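Local coordinates for putative lipoprotein (Clostridium perfringens ATCC 13124, PDB 4R7R), which is of unknown function but, as a putative lipoprotein of a family not yet characterised, is probably held at the cell membrane through a lipid anchor, at residues S6-T11 against R101-L105; N13-V18 against L76-Y81; K24-M30 against L69-D75. One frame throughout, in Å; residues are numbered along the deposited sequence.

Interaction 1 of 3, residues S6-T11 against R101-L105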
loop_
_atom_site.group_PDB
_atom_site.type_symbol
_atom_site.label_atom_id
_atom_site.label_comp_id
_atom_site.label_asym_id
_atom_site.label_seq_id
_atom_site.Cartn_x
_atom_site.Cartn_y
_atom_site.Cartn_z
ATOM N N SER A 6 1.971 -16.784 8.007
ATOM C CA SER A 6 2.318 -16.009 6.830
ATOM C C SER A 6 2.520 -14.525 7.133
ATOM O O SER A 6 1.782 -13.914 7.908
ATOM C CB SER A 6 1.243 -16.182 5.757
ATOM O OG SER A 6 -0.043 -15.903 6.282
ATOM N N LEU A 7 3.541 -13.958 6.508
ATOM C CA LEU A 7 3.806 -12.537 6.625
ATOM C C LEU A 7 3.046 -11.780 5.549
ATOM O O LEU A 7 2.929 -10.561 5.611
ATOM C CB LEU A 7 5.307 -12.266 6.523
ATOM C CG LEU A 7 6.119 -13.068 7.545
ATOM C CD1 LEU A 7 7.591 -12.975 7.243
ATOM C CD2 LEU A 7 5.838 -12.547 8.934
ATOM N N ASN A 8 2.508 -12.511 4.577
ATOM C CA ASN A 8 1.823 -11.884 3.454
ATOM C C ASN A 8 0.312 -12.103 3.399
ATOM O O ASN A 8 -0.292 -11.930 2.335
ATOM C CB ASN A 8 2.420 -12.386 2.152
ATOM C CG ASN A 8 2.197 -13.853 1.956
ATOM O OD1 ASN A 8 2.050 -14.597 2.925
ATOM N ND2 ASN A 8 2.149 -14.283 0.704
ATOM N N TYR A 9 -0.285 -12.486 4.529
ATOM C CA TYR A 9 -1.703 -12.817 4.598
ATOM C C TYR A 9 -2.612 -11.819 3.880
ATOM O O TYR A 9 -3.412 -12.215 3.026
ATOM C CB TYR A 9 -2.150 -12.942 6.063
ATOM C CG TYR A 9 -3.612 -13.319 6.238
ATOM C CD1 TYR A 9 -4.595 -12.339 6.448
ATOM C CD2 TYR A 9 -4.016 -14.662 6.203
ATOM C CE1 TYR A 9 -5.935 -12.691 6.609
ATOM C CE2 TYR A 9 -5.364 -15.019 6.369
ATOM C CZ TYR A 9 -6.303 -14.030 6.567
ATOM O OH TYR A 9 -7.619 -14.376 6.720
ATOM N N HIS A 10 -2.495 -10.536 4.215
ATOM C CA HIS A 10 -3.465 -9.558 3.727
ATOM C C HIS A 10 -3.205 -9.190 2.279
ATOM O O HIS A 10 -4.131 -8.829 1.547
ATOM C CB HIS A 10 -3.461 -8.281 4.579
ATOM C CG HIS A 10 -4.092 -8.438 5.928
ATOM N ND1 HIS A 10 -5.351 -8.975 6.104
ATOM C CD2 HIS A 10 -3.645 -8.109 7.159
ATOM C CE1 HIS A 10 -5.647 -8.974 7.393
ATOM N NE2 HIS A 10 -4.627 -8.455 8.054
ATOM N N THR A 11 -1.945 -9.259 1.868
ATOM C CA THR A 11 -1.574 -8.908 0.494
ATOM C C THR A 11 -2.088 -9.946 -0.503
ATOM O O THR A 11 -2.556 -9.608 -1.584
ATOM C CB THR A 11 -0.049 -8.774 0.345
ATOM O OG1 THR A 11 0.434 -7.836 1.318
ATOM C CG2 THR A 11 0.322 -8.314 -1.058
ATOM N N ARG A 101 -3.499 -7.077 12.836
ATOM C CA ARG A 101 -2.242 -7.593 12.317
ATOM C C ARG A 101 -2.055 -7.179 10.868
ATOM O O ARG A 101 -2.649 -7.748 9.948
ATOM C CB ARG A 101 -2.179 -9.109 12.445
ATOM C CG ARG A 101 -0.963 -9.715 11.786
ATOM C CD ARG A 101 -1.390 -10.889 10.920
ATOM N NE ARG A 101 -0.368 -11.324 9.968
ATOM C CZ ARG A 101 -0.213 -10.802 8.759
ATOM N NH1 ARG A 101 0.734 -11.275 7.946
ATOM N NH2 ARG A 101 -1.009 -9.809 8.363
ATOM N N LYS A 102 -1.229 -6.165 10.676
ATOM C CA LYS A 102 -0.957 -5.655 9.350
ATOM C C LYS A 102 0.107 -6.505 8.678
ATOM O O LYS A 102 0.914 -7.126 9.360
ATOM C CB LYS A 102 -0.495 -4.198 9.429
ATOM C CG LYS A 102 -1.365 -3.334 10.312
ATOM C CD LYS A 102 -0.674 -2.037 10.672
ATOM C CE LYS A 102 -1.656 -1.125 11.387
ATOM N NZ LYS A 102 -1.042 0.128 11.893
ATOM N N ASP A 103 0.079 -6.550 7.348
ATOM C CA ASP A 103 1.219 -6.989 6.545
ATOM C C ASP A 103 2.334 -5.924 6.582
ATOM O O ASP A 103 2.057 -4.719 6.532
ATOM C CB ASP A 103 0.801 -7.227 5.087
ATOM C CG ASP A 103 0.225 -8.624 4.829
ATOM O OD1 ASP A 103 -0.252 -9.328 5.767
ATOM O OD2 ASP A 103 0.243 -9.010 3.638
ATOM N N TYR A 104 3.587 -6.358 6.657
ATOM C CA TYR A 104 4.711 -5.425 6.609
ATOM C C TYR A 104 5.572 -5.773 5.417
ATOM O O TYR A 104 5.985 -6.935 5.255
ATOM C CB TYR A 104 5.544 -5.468 7.904
ATOM C CG TYR A 104 4.815 -4.958 9.132
ATOM C CD1 TYR A 104 5.139 -3.719 9.700
ATOM C CD2 TYR A 104 3.793 -5.713 9.726
ATOM C CE1 TYR A 104 4.465 -3.246 10.837
ATOM C CE2 TYR A 104 3.104 -5.248 10.849
ATOM C CZ TYR A 104 3.443 -4.018 11.404
ATOM O OH TYR A 104 2.758 -3.569 12.516
ATOM N N LEU A 105 5.859 -4.776 4.587
ATOM C CA LEU A 105 6.694 -4.997 3.423
ATOM C C LEU A 105 7.795 -3.948 3.350
ATOM O O LEU A 105 7.557 -2.780 3.658
ATOM C CB LEU A 105 5.869 -4.960 2.134
ATOM C CG LEU A 105 4.569 -5.759 1.982
ATOM C CD1 LEU A 105 3.404 -5.126 2.704
ATOM C CD2 LEU A 105 4.224 -5.879 0.507
HETATM O O HOH W 1 4.133 -9.155 7.165
HETATM O O HOH W 2 -5.538 -7.206 10.605
#
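Asp103, first residue of strand 103-106, points its CB toward the start of helix 9-17, and its m rotamer (chi1 -85°) delivers the carboxylate to the first helical turn. There OD1 accepts His10 N at 3.0 Å with a nearly straight N-H...O angle of 169°, while OD2 takes Thr11 N at 2.8 Å. The m rotamer of Thr11 lets its hydroxyl donate to the same oxygen, Thr11 OG1 to Asp103 OD2 at 2.6 Å. Asn8 occupies the N-cap position but makes no capping bond; its CA-to-CB bond points away from the strand, and ND2 is hydrogen-bonded to a glycerol probably taken up from the crystallisation liquor.

Arg101 leaves CA sideways, then bends at chi2 (-132°, between wells) and chi4 (-87°), so that its guanidinium comes up to the same carboxylate. Within this segment Arg101 NH2 forms a salt bridge with Asp103 OD1 at 2.7 Å; across to the other, Arg101 NH1 donates to Ser6 O at 2.8 Å, and Tyr9 CB lies over one guanidinium face. The His10 side chain, chi1 m, makes a weak bond from NE2 to Arg101 O (2.8 Å, 118°). Water 2 links His10 NE2 and Arg101 N, each at 3.0 Å.

Pro95 and Leu93 of the adjoining strand 90-95 touch His10 and Thr11 respectively, so the helix start lies against the sheet. One carboxylate thus takes up two amides left without partners within the first turn, and Arg101 balances its charge: a polar junction, well supplied with donors, between helix and strand.

Interaction 2 of 3, residues N13-V18 against L76-Y81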
loop_
_atom_site.group_PDB
_atom_site.type_symbol
_atom_site.label_atom_id
_atom_site.label_comp_id
_atom_site.label_asym_id
_atom_site.label_seq_id
_atom_site.Cartn_x
_atom_site.Cartn_y
_atom_site.Cartn_z
ATOM N N ASN A 13 -4.758 -11.692 -0.084
ATOM C CA ASN A 13 -6.190 -11.461 -0.196
ATOM C C ASN A 13 -6.509 -10.267 -1.072
ATOM O O ASN A 13 -7.443 -10.308 -1.870
ATOM C CB ASN A 13 -6.812 -11.285 1.187
ATOM C CG ASN A 13 -6.959 -12.606 1.915
ATOM O OD1 ASN A 13 -6.933 -13.672 1.290
ATOM N ND2 ASN A 13 -7.104 -12.550 3.235
ATOM N N LEU A 14 -5.725 -9.208 -0.936
ATOM C CA LEU A 14 -5.935 -8.035 -1.757
ATOM C C LEU A 14 -5.652 -8.403 -3.202
ATOM O O LEU A 14 -6.423 -8.070 -4.108
ATOM C CB LEU A 14 -5.041 -6.883 -1.308
ATOM C CG LEU A 14 -5.151 -5.646 -2.197
ATOM C CD1 LEU A 14 -6.571 -5.109 -2.141
ATOM C CD2 LEU A 14 -4.139 -4.588 -1.783
ATOM N N SER A 15 -4.551 -9.127 -3.391
ATOM C CA SER A 15 -4.085 -9.535 -4.711
ATOM C C SER A 15 -5.148 -10.317 -5.473
ATOM O O SER A 15 -5.322 -10.112 -6.674
ATOM C CB SER A 15 -2.807 -10.363 -4.582
ATOM O OG SER A 15 -2.386 -10.856 -5.839
ATOM N N GLU A 16 -5.859 -11.199 -4.769
ATOM C CA GLU A 16 -6.980 -11.939 -5.348
ATOM C C GLU A 16 -8.138 -11.011 -5.714
ATOM O O GLU A 16 -8.809 -11.199 -6.733
ATOM C CB GLU A 16 -7.465 -13.025 -4.381
ATOM C CG GLU A 16 -8.898 -13.516 -4.628
ATOM C CD GLU A 16 -9.035 -14.381 -5.879
ATOM O OE1 GLU A 16 -8.014 -14.959 -6.313
ATOM O OE2 GLU A 16 -10.161 -14.486 -6.428
ATOM N N LEU A 17 -8.362 -9.998 -4.886
ATOM C CA LEU A 17 -9.445 -9.055 -5.129
ATOM C C LEU A 17 -9.150 -8.070 -6.277
ATOM O O LEU A 17 -10.047 -7.771 -7.062
ATOM C CB LEU A 17 -9.765 -8.298 -3.840
ATOM C CG LEU A 17 -10.366 -9.167 -2.739
ATOM C CD1 LEU A 17 -10.406 -8.403 -1.428
ATOM C CD2 LEU A 17 -11.746 -9.607 -3.134
ATOM N N VAL A 18 -7.908 -7.588 -6.397
ATOM C CA VAL A 18 -7.544 -6.632 -7.460
ATOM C C VAL A 18 -7.583 -7.297 -8.853
ATOM O O VAL A 18 -7.370 -6.646 -9.884
ATOM C CB VAL A 18 -6.144 -6.006 -7.209
ATOM C CG1 VAL A 18 -5.892 -4.809 -8.122
ATOM C CG2 VAL A 18 -6.026 -5.543 -5.768
ATOM N N LEU A 76 -12.258 -1.341 -3.445
ATOM C CA LEU A 76 -12.766 -2.336 -4.383
ATOM C C LEU A 76 -14.288 -2.329 -4.300
ATOM O O LEU A 76 -14.868 -1.483 -3.613
ATOM C CB LEU A 76 -12.205 -3.727 -4.085
ATOM C CG LEU A 76 -10.678 -3.816 -3.984
ATOM C CD1 LEU A 76 -10.246 -4.040 -2.542
ATOM C CD2 LEU A 76 -10.139 -4.911 -4.882
ATOM N N ASN A 77 -14.930 -3.258 -4.999
ATOM C CA ASN A 77 -16.387 -3.325 -5.012
ATOM C C ASN A 77 -16.986 -3.362 -3.596
ATOM O O ASN A 77 -17.675 -2.430 -3.181
ATOM C CB ASN A 77 -16.859 -4.544 -5.824
ATOM C CG ASN A 77 -17.234 -4.188 -7.268
ATOM O OD1 ASN A 77 -18.336 -3.698 -7.533
ATOM N ND2 ASN A 77 -16.321 -4.446 -8.204
ATOM N N SER A 78 -16.701 -4.424 -2.851
ATOM C CA SER A 78 -17.246 -4.578 -1.505
ATOM C C SER A 78 -16.233 -4.207 -0.419
ATOM O O SER A 78 -16.574 -3.545 0.561
ATOM C CB SER A 78 -17.733 -6.014 -1.304
ATOM O OG SER A 78 -16.756 -6.943 -1.741
ATOM N N GLU A 79 -14.987 -4.633 -0.617
ATOM C CA GLU A 79 -13.914 -4.459 0.363
ATOM C C GLU A 79 -13.181 -3.130 0.241
ATOM O O GLU A 79 -13.175 -2.514 -0.821
ATOM C CB GLU A 79 -12.898 -5.595 0.221
ATOM C CG GLU A 79 -13.344 -6.917 0.805
ATOM C CD GLU A 79 -12.986 -7.045 2.278
ATOM O OE1 GLU A 79 -13.376 -8.067 2.897
ATOM O OE2 GLU A 79 -12.310 -6.124 2.809
ATOM N N LYS A 80 -12.558 -2.698 1.333
ATOM C CA LYS A 80 -11.601 -1.598 1.281
ATOM C C LYS A 80 -10.282 -2.008 1.962
ATOM O O LYS A 80 -10.278 -2.603 3.041
ATOM C CB LYS A 80 -12.153 -0.315 1.931
ATOM C CG LYS A 80 -11.038 0.755 2.136
ATOM C CD LYS A 80 -11.533 2.201 2.201
ATOM C CE LYS A 80 -11.659 2.716 3.631
ATOM N NZ LYS A 80 -12.088 4.147 3.654
ATOM N N TYR A 81 -9.160 -1.696 1.324
ATOM C CA TYR A 81 -7.879 -1.963 1.942
ATOM C C TYR A 81 -7.102 -0.662 2.136
ATOM O O TYR A 81 -7.362 0.356 1.481
ATOM C CB TYR A 81 -7.082 -2.972 1.108
ATOM C CG TYR A 81 -7.438 -4.437 1.385
ATOM C CD1 TYR A 81 -8.699 -4.938 1.087
ATOM C CD2 TYR A 81 -6.502 -5.310 1.929
ATOM C CE1 TYR A 81 -9.024 -6.251 1.334
ATOM C CE2 TYR A 81 -6.815 -6.637 2.173
ATOM C CZ TYR A 81 -8.079 -7.101 1.881
ATOM O OH TYR A 81 -8.398 -8.423 2.130
HETATM O O HOH W 3 -7.285 -9.803 4.456
#
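This is an apolar helix-on-sheet contact: the C-terminal half of helix 9-17 rests on the turn between strands 70-75 and 80-85 and on the first residues of strand 80-85. No direct hydrogen bond crosses it, and the 307 Å² buried by the two segments comes mostly from Leu14, Leu17, Leu76 and Tyr81.

Leu14 and Tyr81 have the clearest geometry. Leu14 CD1 stands 4.0 Å from the centroid of the Tyr81 ring and 24° off its normal, a CH-pi contact over the face, with Leu14 CD1 3.7 Å from Tyr81 CG. The same methyl also meets the turn, Leu14 CD1 to Leu76 CD1 at 3.8 Å. One helical turn further on, Leu17 points toward the hairpin: Leu17 CB is 3.6 Å from Leu76 CD2 and Leu17 CD1 is 3.8 Å from Tyr81 CE1. Leu76 CD2 reaches the helix end as well, 4.3 Å from Val18 CG2. The spacing of 14, 17 and 18 puts these residues on one side of the helix. Inward, Leu14 continues onto Ile74 and Leu93, and Tyr81 also touches Leu93.

Toward solvent the contact becomes polar. Leu17 CD1 lies 4.0 Å from the aliphatic Glu79 CG, and water 3 joins the two side-chain ends, accepting from Asn13 ND2 at 3.0 Å and lying 2.9 Å from Tyr81 OH.

Tyr81 therefore serves both environments, its ring face buried under leucine and its hydroxyl hydrated. With no direct polar bond to fix the register, the fit between helix and hairpin depends on the shapes of the leucines and the ring.

Interaction 3 of 3, residues K24-M30 against L69-D75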
loop_
_atom_site.group_PDB
_atom_site.type_symbol
_atom_site.label_atom_id
_atom_site.label_comp_id
_atom_site.label_asym_id
_atom_site.label_seq_id
_atom_site.Cartn_x
_atom_site.Cartn_y
_atom_site.Cartn_z
ATOM N N LYS A 24 -10.692 1.875 -7.103
ATOM C CA LYS A 24 -10.496 3.306 -6.984
ATOM C C LYS A 24 -9.490 3.548 -5.873
ATOM O O LYS A 24 -9.463 2.814 -4.881
ATOM C CB LYS A 24 -11.811 4.020 -6.683
ATOM C CG LYS A 24 -12.763 4.078 -7.850
ATOM C CD LYS A 24 -14.121 4.584 -7.408
ATOM C CE LYS A 24 -15.005 4.905 -8.609
ATOM N NZ LYS A 24 -16.363 5.367 -8.199
ATOM N N ILE A 25 -8.653 4.568 -6.034
ATOM C CA ILE A 25 -7.662 4.859 -5.015
ATOM C C ILE A 25 -7.816 6.273 -4.487
ATOM O O ILE A 25 -8.048 7.209 -5.234
ATOM C CB ILE A 25 -6.237 4.666 -5.538
ATOM C CG1 ILE A 25 -6.017 3.214 -5.961
ATOM C CG2 ILE A 25 -5.238 5.033 -4.465
ATOM C CD1 ILE A 25 -4.695 3.004 -6.678
ATOM N N ARG A 26 -7.706 6.403 -3.174
ATOM C CA ARG A 26 -7.699 7.695 -2.532
ATOM C C ARG A 26 -6.404 7.859 -1.790
ATOM O O ARG A 26 -6.006 6.967 -1.058
ATOM C CB ARG A 26 -8.860 7.826 -1.568
ATOM C CG ARG A 26 -9.913 8.759 -2.043
ATOM C CD ARG A 26 -11.120 8.690 -1.135
ATOM N NE ARG A 26 -11.536 7.318 -0.840
ATOM C CZ ARG A 26 -11.550 6.793 0.381
ATOM N NH1 ARG A 26 -11.166 7.525 1.426
ATOM N NH2 ARG A 26 -11.953 5.541 0.561
ATOM N N LEU A 27 -5.743 8.990 -2.001
ATOM C CA LEU A 27 -4.521 9.316 -1.286
ATOM C C LEU A 27 -4.793 10.373 -0.219
ATOM O O LEU A 27 -5.456 11.381 -0.483
ATOM C CB LEU A 27 -3.448 9.821 -2.248
ATOM C CG LEU A 27 -2.902 8.878 -3.315
ATOM C CD1 LEU A 27 -1.689 9.503 -3.984
ATOM C CD2 LEU A 27 -2.531 7.554 -2.690
ATOM N N LEU A 28 -4.274 10.134 0.982
ATOM C CA LEU A 28 -4.339 11.104 2.067
ATOM C C LEU A 28 -2.932 11.543 2.519
ATOM O O LEU A 28 -2.117 10.705 2.913
ATOM C CB LEU A 28 -5.111 10.515 3.249
ATOM C CG LEU A 28 -5.284 11.446 4.449
ATOM C CD1 LEU A 28 -6.190 12.588 4.060
ATOM C CD2 LEU A 28 -5.843 10.695 5.637
ATOM N N ASP A 29 -2.662 12.850 2.465
ATOM C CA ASP A 29 -1.418 13.426 2.992
ATOM C C ASP A 29 -1.509 13.494 4.528
ATOM O O ASP A 29 -2.388 14.159 5.069
ATOM C CB ASP A 29 -1.180 14.818 2.370
ATOM C CG ASP A 29 0.218 15.399 2.665
ATOM O OD1 ASP A 29 0.708 15.264 3.805
ATOM O OD2 ASP A 29 0.824 16.023 1.752
HETATM N N MSE A 30 -0.614 12.802 5.230
HETATM C CA MSE A 30 -0.710 12.720 6.693
HETATM C C MSE A 30 -0.135 13.937 7.422
HETATM O O MSE A 30 -0.184 14.011 8.645
HETATM C CB MSE A 30 -0.021 11.449 7.204
HETATM C CG MSE A 30 -0.777 10.167 6.894
HETATM SE SE MSE A 30 -2.656 10.299 7.370
HETATM C CE MSE A 30 -2.509 9.703 9.227
ATOM N N LEU A 69 3.636 8.724 6.191
ATOM C CA LEU A 69 3.712 9.917 5.387
ATOM C C LEU A 69 2.387 10.077 4.637
ATOM O O LEU A 69 1.811 11.167 4.558
ATOM C CB LEU A 69 4.897 9.824 4.423
ATOM C CG LEU A 69 6.252 9.714 5.138
ATOM C CD1 LEU A 69 7.380 9.631 4.131
ATOM C CD2 LEU A 69 6.487 10.873 6.127
ATOM N N TYR A 70 1.903 8.963 4.104
ATOM C CA TYR A 70 0.703 8.952 3.292
ATOM C C TYR A 70 -0.141 7.730 3.604
ATOM O O TYR A 70 0.366 6.699 4.082
ATOM C CB TYR A 70 1.034 8.926 1.797
ATOM C CG TYR A 70 1.860 10.074 1.279
ATOM C CD1 TYR A 70 1.287 11.329 1.050
ATOM C CD2 TYR A 70 3.205 9.899 0.980
ATOM C CE1 TYR A 70 2.044 12.383 0.555
ATOM C CE2 TYR A 70 3.964 10.947 0.473
ATOM C CZ TYR A 70 3.379 12.184 0.267
ATOM O OH TYR A 70 4.141 13.216 -0.221
ATOM N N LYS A 71 -1.418 7.839 3.265
ATOM C CA LYS A 71 -2.351 6.749 3.418
ATOM C C LYS A 71 -3.051 6.530 2.081
ATOM O O LYS A 71 -3.614 7.462 1.488
ATOM C CB LYS A 71 -3.345 7.070 4.529
ATOM C CG LYS A 71 -3.736 5.901 5.396
ATOM C CD LYS A 71 -4.590 6.360 6.594
ATOM C CE LYS A 71 -4.964 5.175 7.457
ATOM N NZ LYS A 71 -3.801 4.677 8.222
ATOM N N ILE A 72 -2.981 5.298 1.598
ATOM C CA ILE A 72 -3.642 4.892 0.370
ATOM C C ILE A 72 -4.921 4.064 0.654
ATOM O O ILE A 72 -4.868 2.979 1.255
ATOM C CB ILE A 72 -2.663 4.085 -0.509
ATOM C CG1 ILE A 72 -1.408 4.924 -0.815
ATOM C CG2 ILE A 72 -3.351 3.598 -1.780
ATOM C CD1 ILE A 72 -0.364 4.265 -1.781
ATOM N N PHE A 73 -6.069 4.586 0.231
ATOM C CA PHE A 73 -7.335 3.865 0.372
ATOM C C PHE A 73 -7.704 3.207 -0.934
ATOM O O PHE A 73 -8.016 3.882 -1.919
ATOM C CB PHE A 73 -8.455 4.798 0.837
ATOM C CG PHE A 73 -8.260 5.289 2.231
ATOM C CD1 PHE A 73 -8.601 4.493 3.309
ATOM C CD2 PHE A 73 -7.675 6.526 2.471
ATOM C CE1 PHE A 73 -8.404 4.927 4.607
ATOM C CE2 PHE A 73 -7.477 6.966 3.762
ATOM C CZ PHE A 73 -7.839 6.159 4.838
ATOM N N ILE A 74 -7.638 1.882 -0.945
ATOM C CA ILE A 74 -7.993 1.118 -2.128
ATOM C C ILE A 74 -9.420 0.622 -1.966
ATOM O O ILE A 74 -9.727 -0.200 -1.091
ATOM C CB ILE A 74 -7.047 -0.056 -2.361
ATOM C CG1 ILE A 74 -5.612 0.449 -2.480
ATOM C CG2 ILE A 74 -7.438 -0.803 -3.620
ATOM C CD1 ILE A 74 -4.585 -0.657 -2.455
ATOM N N ASP A 75 -10.296 1.167 -2.797
ATOM C CA ASP A 75 -11.715 0.893 -2.704
ATOM C C ASP A 75 -12.089 -0.077 -3.808
ATOM O O ASP A 75 -12.180 0.303 -4.973
ATOM C CB ASP A 75 -12.530 2.194 -2.809
ATOM C CG ASP A 75 -12.011 3.300 -1.872
ATOM O OD1 ASP A 75 -12.323 3.224 -0.661
ATOM O OD2 ASP A 75 -11.295 4.237 -2.333
#
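Ile25, Leu27, Ile72 and Ile74 form the apolar centre of this antiparallel strand pair, all on one face of the sheet. Leu27 CD2 comes to 3.4 Å from Ile72 CG1, and Ile25 CG2 to 3.6 Å from Ile72 CG2. Helices close this face: 45-52 packs on Ile25 and Ile74, and 116-125 on Leu27 and Tyr70.

Between the faces runs the backbone, with strand axes 4.6 Å apart and directions 162° from parallel. Lys24-Asp75, Arg26-Phe73 and Leu28-Lys71 are hydrogen-bonded pairs, each with two bonds; Phe73 N to Arg26 O is 2.7 Å, and Lys24 N to Asp75 O is 3.0 Å. Met30 N, in selenomethionine, adds a bond to Leu69 O at 3.0 Å. There the strand is irregular: Leu69 and Tyr70 both face Ile85 in a classic beta bulge.

The other face grows polar outward. Leu28 CB meets the edge of the Phe73 ring, 4.3 Å from CE2, and Phe73 CB lies over one face of the Arg26 guanidinium. At the far end, Arg26 NH2 makes a salt bridge with Asp75 OD1 at 2.6 Å; Arg26 NE to Asp75 OD2 is weak at 3.4 Å. Glu35 on the neighbouring strand binds Arg26 NH1, and Asp84 binds Lys71.

The pair is thus amphipathic: aliphatic chains fill the middle of the helix-covered side, while charge pairing between strands adds to the backbone bonds on the other.

In the fold
Interactions 1 and 2 use successive parts of helix 9-17, and their segments meet where His10 O lies 3.5 Å from Tyr81 CE2. Interaction 3 lies on the other side of the chain's centre from interaction 1, within the same sheet. Their chemistry follows from place: a charged cluster at the helix start, aliphatic-aromatic packing along the helix, and a regular backbone network in the sheet. Interaction 3 buries 749 Å², more than twice either of the others, and sits nearest the chain's centre. It joins interaction 2 directly, since Tyr81 O is 2.9 Å from Ile74 N, a probable hydrogen bond between adjacent strands. All three are partly buried, each with a solvent-facing margin.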